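Local coordinates for protein fatty acid synthase 1, isoform A (Drosophila melanogaster, PDB 6FN6) that probably makes long-chain saturated fatty acids from acetyl-CoA and malonyl-CoA with NADPH, this chain being its dehydratase, enoylreductase and ketoreductase region, at residues F424-Q430 / V441-A446; D288-V293 / R554-L558. Numbering follows the deposited sequence.

How the interactions relate
Helix 279-296 ties the two contacts together. Its residues V289 and V293 pack on Q430, and V293 also on L442, of interaction 1, while the same helix meets strand 549-557 in interaction 2; the contact centres lie about 19 Å apart. Along the chain, 288-293 comes first and 554-558 last, with both strands of interaction 1 nested between them. Interaction 1 belongs to an eight-stranded mixed sheet. Leaving out the short strand 270-271, its order 3-2-1-4-5-7-6 with an antiparallel seventh strand is that of a class I methyltransferase fold, consistent with the pseudo-methyltransferase domain of animal fatty acid synthases. Interaction 2 joins this domain to the sheet shared by the pseudo-ketoreductase and ketoreductase parts.

Interaction 1: residues F424-Q430 / V441-A446; sequences FGFVAVQ and VLARKA
A classic beta bulge interrupts this antiparallel hairpin near one edge of a methyltransferase-like sheet: V429 and Q430 both face L442. V429 takes near-helical phi/psi (-70/-47), so L442 O accepts from V429 N (2.7 Å) and Q430 N (3.2 Å); L442 N returns a bond to Q430 O (3.0 Å). Before the bulge, V427 and R444 form a hydrogen-bonded pair (V427 N to R444 O 2.9 Å, R444 N to V427 O 3.2 Å), and A428 faces A443 as a non-hydrogen-bonded pair, CA to CA 4.6 Å. The axes of 426-430 and 441-445 approach to 4.5 Å, with 135° between their N-to-C directions. V427, Q430, L442 and R444 share one face; the extended R444 carries its guanidinium on to K538 O. Helix 410-423 ends in a Schellman motif with G425 (phi 81°) as C-prime, leading into the first strand. Next to G425, F426 (chi1 m) sets its CD2 4.1 Å from A443 CB, and K445 CG makes a CH-pi contact 3.8 Å from the F426 ring centroid.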
# COMPACT_ATOMS: atom_id res chain seq x y z
N PHE A 424 20.48 -2.28 -90.50
CA PHE A 424 19.18 -1.66 -90.28
C PHE A 424 19.31 -0.20 -89.84
O PHE A 424 18.34 0.40 -89.37
CB PHE A 424 18.37 -2.46 -89.27
CG PHE A 424 17.74 -3.69 -89.86
CD1 PHE A 424 16.44 -3.65 -90.35
CD2 PHE A 424 18.44 -4.88 -89.95
CE1 PHE A 424 15.85 -4.77 -90.90
CE2 PHE A 424 17.86 -6.01 -90.50
CZ PHE A 424 16.56 -5.95 -90.97
N GLY A 425 20.50 0.37 -90.00
CA GLY A 425 20.70 1.79 -89.78
C GLY A 425 20.86 2.20 -88.33
O GLY A 425 20.72 3.38 -88.00
N PHE A 426 21.14 1.24 -87.46
CA PHE A 426 21.30 1.51 -86.04
C PHE A 426 22.77 1.51 -85.66
O PHE A 426 23.60 0.89 -86.32
CB PHE A 426 20.53 0.48 -85.21
CG PHE A 426 19.10 0.85 -84.97
CD1 PHE A 426 18.19 0.86 -86.02
CD2 PHE A 426 18.66 1.19 -83.71
CE1 PHE A 426 16.87 1.20 -85.80
CE2 PHE A 426 17.34 1.53 -83.49
CZ PHE A 426 16.45 1.54 -84.54
N VAL A 427 23.09 2.24 -84.59
CA VAL A 427 24.46 2.31 -84.10
C VAL A 427 24.49 1.85 -82.64
O VAL A 427 23.54 2.08 -81.89
CB VAL A 427 25.04 3.73 -84.24
CG1 VAL A 427 24.31 4.71 -83.32
CG2 VAL A 427 26.53 3.74 -83.97
N ALA A 428 25.57 1.19 -82.24
CA ALA A 428 25.70 0.76 -80.86
C ALA A 428 26.14 1.94 -80.01
O ALA A 428 27.30 2.35 -80.04
CB ALA A 428 26.68 -0.39 -80.75
N VAL A 429 25.20 2.49 -79.25
CA VAL A 429 25.47 3.62 -78.39
C VAL A 429 26.35 3.18 -77.24
O VAL A 429 27.33 3.84 -76.91
CB VAL A 429 24.17 4.27 -77.89
CG1 VAL A 429 24.46 5.33 -76.83
CG2 VAL A 429 23.39 4.87 -79.05
N GLN A 430 25.99 2.06 -76.62
CA GLN A 430 26.79 1.51 -75.53
C GLN A 430 26.96 -0.00 -75.68
O GLN A 430 26.10 -0.68 -76.24
CB GLN A 430 26.15 1.82 -74.17
CG GLN A 430 26.30 3.27 -73.73
CD GLN A 430 26.21 3.44 -72.23
OE1 GLN A 430 26.86 4.31 -71.66
NE2 GLN A 430 25.39 2.62 -71.58
N VAL A 441 23.76 -4.43 -75.11
CA VAL A 441 23.94 -3.44 -76.16
C VAL A 441 22.78 -2.45 -76.16
O VAL A 441 21.62 -2.83 -76.24
CB VAL A 441 24.08 -4.12 -77.54
CG1 VAL A 441 24.36 -3.08 -78.62
CG2 VAL A 441 25.17 -5.17 -77.51
N LEU A 442 23.12 -1.16 -76.09
CA LEU A 442 22.13 -0.11 -76.24
C LEU A 442 22.26 0.50 -77.63
O LEU A 442 23.29 1.07 -77.98
CB LEU A 442 22.32 0.96 -75.15
CG LEU A 442 21.24 2.05 -75.08
CD1 LEU A 442 19.89 1.47 -74.68
CD2 LEU A 442 21.65 3.15 -74.12
N ALA A 443 21.20 0.38 -78.43
CA ALA A 443 21.24 0.81 -79.82
C ALA A 443 20.26 1.95 -80.09
O ALA A 443 19.26 2.11 -79.38
CB ALA A 443 20.94 -0.36 -80.74
N ARG A 444 20.55 2.72 -81.13
CA ARG A 444 19.77 3.91 -81.48
C ARG A 444 20.05 4.28 -82.93
O ARG A 444 21.13 4.00 -83.44
CB ARG A 444 20.13 5.07 -80.55
CG ARG A 444 19.18 6.25 -80.58
CD ARG A 444 19.80 7.45 -79.88
NE ARG A 444 18.80 8.34 -79.27
CZ ARG A 444 19.10 9.45 -78.61
NH1 ARG A 444 20.37 9.83 -78.48
NH2 ARG A 444 18.14 10.20 -78.09
N LYS A 445 19.08 4.90 -83.61
CA LYS A 445 19.32 5.43 -84.95
C LYS A 445 20.26 6.62 -84.84
O LYS A 445 20.10 7.48 -83.97
CB LYS A 445 18.01 5.83 -85.64
CG LYS A 445 17.20 4.67 -86.19
CD LYS A 445 16.02 5.16 -87.03
CE LYS A 445 16.33 5.11 -88.52
NZ LYS A 445 16.43 3.72 -89.04
N ALA A 446 21.25 6.68 -85.72
CA ALA A 446 22.21 7.78 -85.73
C ALA A 446 21.59 9.05 -86.32
O ALA A 446 20.57 8.99 -87.01
CB ALA A 446 23.45 7.39 -86.50

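Interaction 2: residues D288-V293 / R554-L558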
# COMPACT_ATOMS: atom_id res chain seq x y z
N ASP A 288 20.59 -0.80 -65.12
CA ASP A 288 20.44 0.48 -64.45
C ASP A 288 21.10 1.59 -65.25
O ASP A 288 20.55 2.68 -65.40
CB ASP A 288 21.03 0.42 -63.04
CG ASP A 288 20.48 1.51 -62.14
OD1 ASP A 288 20.15 2.60 -62.64
OD2 ASP A 288 20.37 1.27 -60.92
N VAL A 289 22.28 1.31 -65.78
CA VAL A 289 23.00 2.29 -66.59
C VAL A 289 22.22 2.57 -67.87
O VAL A 289 22.12 3.71 -68.31
CB VAL A 289 24.43 1.81 -66.91
CG1 VAL A 289 25.09 2.73 -67.93
CG2 VAL A 289 25.27 1.74 -65.65
N ALA A 290 21.67 1.52 -68.46
CA ALA A 290 20.97 1.64 -69.73
C ALA A 290 19.77 2.57 -69.61
O ALA A 290 19.60 3.48 -70.41
CB ALA A 290 20.53 0.27 -70.22
N ILE A 291 18.93 2.33 -68.60
CA ILE A 291 17.73 3.13 -68.40
C ILE A 291 18.12 4.57 -68.10
O ILE A 291 17.45 5.51 -68.52
CB ILE A 291 16.85 2.53 -67.28
CG1 ILE A 291 16.30 1.17 -67.70
CG2 ILE A 291 15.71 3.48 -66.92
CD1 ILE A 291 15.35 1.20 -68.88
N GLN A 292 19.21 4.74 -67.35
CA GLN A 292 19.70 6.07 -67.03
C GLN A 292 20.01 6.88 -68.29
O GLN A 292 19.65 8.05 -68.39
CB GLN A 292 20.94 5.99 -66.14
CG GLN A 292 20.62 5.82 -64.67
CD GLN A 292 21.87 5.75 -63.82
OE1 GLN A 292 22.79 6.55 -63.98
NE2 GLN A 292 21.90 4.79 -62.90
N VAL A 293 20.69 6.24 -69.24
CA VAL A 293 21.06 6.90 -70.49
C VAL A 293 19.79 7.28 -71.26
O VAL A 293 19.72 8.35 -71.86
CB VAL A 293 21.98 6.01 -71.33
CG1 VAL A 293 22.23 6.63 -72.71
CG2 VAL A 293 23.30 5.77 -70.60
N ARG A 554 27.45 7.88 -64.38
CA ARG A 554 26.24 7.19 -63.95
C ARG A 554 26.29 6.89 -62.45
O ARG A 554 27.37 6.69 -61.88
CB ARG A 554 26.05 5.90 -64.75
CG ARG A 554 26.00 6.10 -66.26
CD ARG A 554 24.58 6.35 -66.76
NE ARG A 554 23.98 7.57 -66.24
CZ ARG A 554 24.00 8.75 -66.85
NH1 ARG A 554 24.60 8.90 -68.03
NH2 ARG A 554 23.42 9.80 -66.28
N HIS A 555 25.13 6.86 -61.81
CA HIS A 555 25.04 6.59 -60.38
C HIS A 555 24.62 5.15 -60.12
O HIS A 555 23.57 4.70 -60.60
CB HIS A 555 24.07 7.56 -59.70
CG HIS A 555 22.73 7.65 -60.37
ND1 HIS A 555 21.82 6.62 -60.34
CD2 HIS A 555 22.16 8.65 -61.08
CE1 HIS A 555 20.73 6.99 -61.00
NE2 HIS A 555 20.91 8.21 -61.46
N LEU A 556 25.44 4.43 -59.36
CA LEU A 556 25.20 3.02 -59.08
C LEU A 556 24.73 2.79 -57.64
O LEU A 556 25.24 3.40 -56.70
CB LEU A 556 26.47 2.21 -59.34
CG LEU A 556 26.70 1.73 -60.78
CD1 LEU A 556 26.56 2.86 -61.78
CD2 LEU A 556 28.07 1.09 -60.90
N LYS A 557 23.75 1.90 -57.48
CA LYS A 557 23.21 1.56 -56.17
C LYS A 557 24.24 0.80 -55.34
O LYS A 557 24.82 -0.18 -55.82
CB LYS A 557 21.94 0.71 -56.31
CG LYS A 557 20.72 1.45 -56.86
CD LYS A 557 19.65 0.47 -57.32
CE LYS A 557 18.50 1.14 -58.06
NZ LYS A 557 18.96 1.95 -59.22
N LEU A 558 24.48 1.25 -54.12
CA LEU A 558 25.46 0.60 -53.24
C LEU A 558 24.84 -0.62 -52.55
O LEU A 558 23.67 -0.62 -52.17
CB LEU A 558 25.99 1.59 -52.21
CG LEU A 558 26.84 2.74 -52.79
CD1 LEU A 558 27.09 3.82 -51.75
CD2 LEU A 558 28.16 2.22 -53.35
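The side-chain amide of Q292 clamps the backbone of H555 in a bidentate pair, bonding both its N and its O. Q292 OE1 accepts from H555 N (3.2 Å) and from R554 NE (2.8 Å), while Q292 NE2 donates to H555 O (2.8 Å) and, one helical turn back, to D288 OD1 (2.8 Å). Two donors and two acceptors therefore satisfy the amide fully, and Q292 CD lies over one face of the H555 ring. The other carboxylate oxygen of D288 forms a salt bridge with K557; the very short 2.3 Å between D288 OD2 and K557 NZ deserves caution, because that lysine is poorly ordered. The charge of R554 is met by E296, on the same helix as Q292, through a salt bridge to NH1. Apolar contacts border this network, with V289 CG1 3.8 Å from R554 CD and V289 CG2 4.2 Å from L556 CD1. Backbone bonds from R554 and L556 go to strand 257-268, whereas H555 turns its N and O to helix 279-296. Segment 288-293 crosses 554-557 obliquely on that side, with 143° between N-to-C directions and axes 8.7 Å apart, and helix 320-329 packs against I291 and D288.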